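Local atomic coordinates of single-stranded-DNA-specific exonuclease RecJ (PDB entry 2ZXR), a protein that degrades single-stranded DNA exonucleolytically in the 5' to 3' direction, using divalent metal ions such as magnesium or manganese. Residues K283-R286 and L287-D291. Sequence-based numbering, arbitrary orientation.
Sequences KALR and LLLTD
R286 and T290 meet in a local contact along the last turns of helix 281-289, a short helix in the nuclease core packed among helices 83-98, 261-277 and 293-321. The L287 amide reaches back to K283 O at 3.1 Å, and the L288 amide to A284 O at 3.2 Å. These are the i to i+4 bonds of an alpha-helix. The next turn is less regular. R286 O accepts two amides, that of T290 at 3.0 Å and that of L289. The bonds from L288 N and L289 N to L285 O are weak. This mix of i+3 and i+4 bonds marks the C-terminal end of the helix, and T290 is the first residue to leave helical geometry.

On one side, L285 and L289 pack one turn apart. CG of L285 touches CD1 of L289 at 3.8 Å. The two side chains slant across each other, and CG of L289 also rests 3.5 Å from L285 O. The R286 side chain runs out along the helix because CG is anti to the backbone N (chi1 -178°), and it bends at chi2. Its guanidinium then lies with one face over T290, whose CB stands 3.7 Å above the plane, toward the rim. T290 OG1 comes 3.5 Å from R286 NH2. Both residues share E295, which takes a salt bridge from R286 NE and a hydrogen bond with T290 OG1; this ties the helix end to the start of helix 293-321. L285 packs on L86 and T89 of helix 83-98. Its side chain lies about 6 Å from that of D80, a manganese ligand.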
loop_
_atom_site.group_PDB
_atom_site.type_symbol
_atom_site.label_atom_id
_atom_site.label_comp_id
_atom_site.label_asym_id
_atom_site.label_seq_id
_atom_site.Cartn_x
_atom_site.Cartn_y
_atom_site.Cartn_z
ATOM N N LYS A 283 10.162 -6.996 -28.606
ATOM C CA LYS A 283 11.366 -6.325 -28.136
ATOM C C LYS A 283 11.624 -6.632 -26.669
ATOM O O LYS A 283 12.762 -6.952 -26.270
ATOM C CB LYS A 283 11.223 -4.813 -28.296
ATOM C CG LYS A 283 11.983 -4.189 -29.459
ATOM C CD LYS A 283 11.630 -4.806 -30.762
ATOM C CE LYS A 283 12.334 -4.068 -31.904
ATOM N NZ LYS A 283 12.015 -2.610 -31.902
ATOM N N ALA A 284 10.576 -6.503 -25.856
ATOM C CA ALA A 284 10.731 -6.764 -24.421
ATOM C C ALA A 284 11.012 -8.247 -24.199
ATOM O O ALA A 284 11.936 -8.603 -23.461
ATOM C CB ALA A 284 9.469 -6.334 -23.641
ATOM N N LEU A 285 10.224 -9.110 -24.843
ATOM C CA LEU A 285 10.430 -10.533 -24.669
ATOM C C LEU A 285 11.867 -10.896 -25.040
ATOM O O LEU A 285 12.548 -11.587 -24.284
ATOM C CB LEU A 285 9.447 -11.355 -25.510
ATOM C CG LEU A 285 9.606 -12.882 -25.381
ATOM C CD1 LEU A 285 9.446 -13.316 -23.927
ATOM C CD2 LEU A 285 8.561 -13.588 -26.247
ATOM N N ARG A 286 12.339 -10.409 -26.182
ATOM C CA ARG A 286 13.705 -10.733 -26.603
ATOM C C ARG A 286 14.739 -10.253 -25.571
ATOM O O ARG A 286 15.739 -10.922 -25.325
ATOM C CB ARG A 286 13.989 -10.118 -27.995
ATOM C CG ARG A 286 15.371 -10.400 -28.591
ATOM C CD ARG A 286 15.651 -11.920 -28.765
ATOM N NE ARG A 286 17.056 -12.140 -29.121
ATOM C CZ ARG A 286 17.714 -13.301 -29.049
ATOM N NH1 ARG A 286 17.116 -14.416 -28.637
ATOM N NH2 ARG A 286 19.006 -13.331 -29.352
ATOM N N LEU A 287 14.491 -9.106 -24.947
ATOM C CA LEU A 287 15.437 -8.615 -23.977
ATOM C C LEU A 287 15.587 -9.644 -22.854
ATOM O O LEU A 287 16.680 -9.842 -22.337
ATOM C CB LEU A 287 14.974 -7.263 -23.401
ATOM C CG LEU A 287 15.814 -6.732 -22.215
ATOM C CD1 LEU A 287 17.209 -6.285 -22.694
ATOM C CD2 LEU A 287 15.087 -5.576 -21.539
ATOM N N LEU A 288 14.492 -10.309 -22.505
ATOM C CA LEU A 288 14.478 -11.287 -21.410
ATOM C C LEU A 288 15.031 -12.672 -21.782
ATOM O O LEU A 288 15.388 -13.466 -20.890
ATOM C CB LEU A 288 13.037 -11.450 -20.869
ATOM C CG LEU A 288 12.380 -10.152 -20.378
ATOM C CD1 LEU A 288 10.992 -10.420 -19.856
ATOM C CD2 LEU A 288 13.237 -9.541 -19.297
ATOM N N LEU A 289 15.093 -12.952 -23.083
ATOM C CA LEU A 289 15.573 -14.241 -23.582
ATOM C C LEU A 289 17.035 -14.285 -24.058
ATOM O O LEU A 289 17.647 -15.363 -24.076
ATOM C CB LEU A 289 14.687 -14.708 -24.738
ATOM C CG LEU A 289 13.217 -15.007 -24.444
ATOM C CD1 LEU A 289 12.462 -15.381 -25.757
ATOM C CD2 LEU A 289 13.146 -16.140 -23.429
ATOM N N THR A 290 17.605 -13.131 -24.425
ATOM C CA THR A 290 18.960 -13.144 -24.939
ATOM C C THR A 290 20.065 -13.265 -23.887
ATOM O O THR A 290 19.905 -12.848 -22.756
ATOM C CB THR A 290 19.235 -11.902 -25.842
ATOM O OG1 THR A 290 20.520 -12.047 -26.469
ATOM C CG2 THR A 290 19.235 -10.595 -25.007
ATOM N N ASP A 291 21.193 -13.849 -24.284
ATOM C CA ASP A 291 22.349 -14.017 -23.400
ATOM C C ASP A 291 23.482 -13.173 -23.988
ATOM O O ASP A 291 24.598 -13.158 -23.474
ATOM C CB ASP A 291 22.781 -15.488 -23.357
ATOM C CG ASP A 291 21.766 -16.387 -22.651
ATOM O OD1 ASP A 291 21.705 -17.574 -23.011
ATOM O OD2 ASP A 291 21.044 -15.932 -21.728
#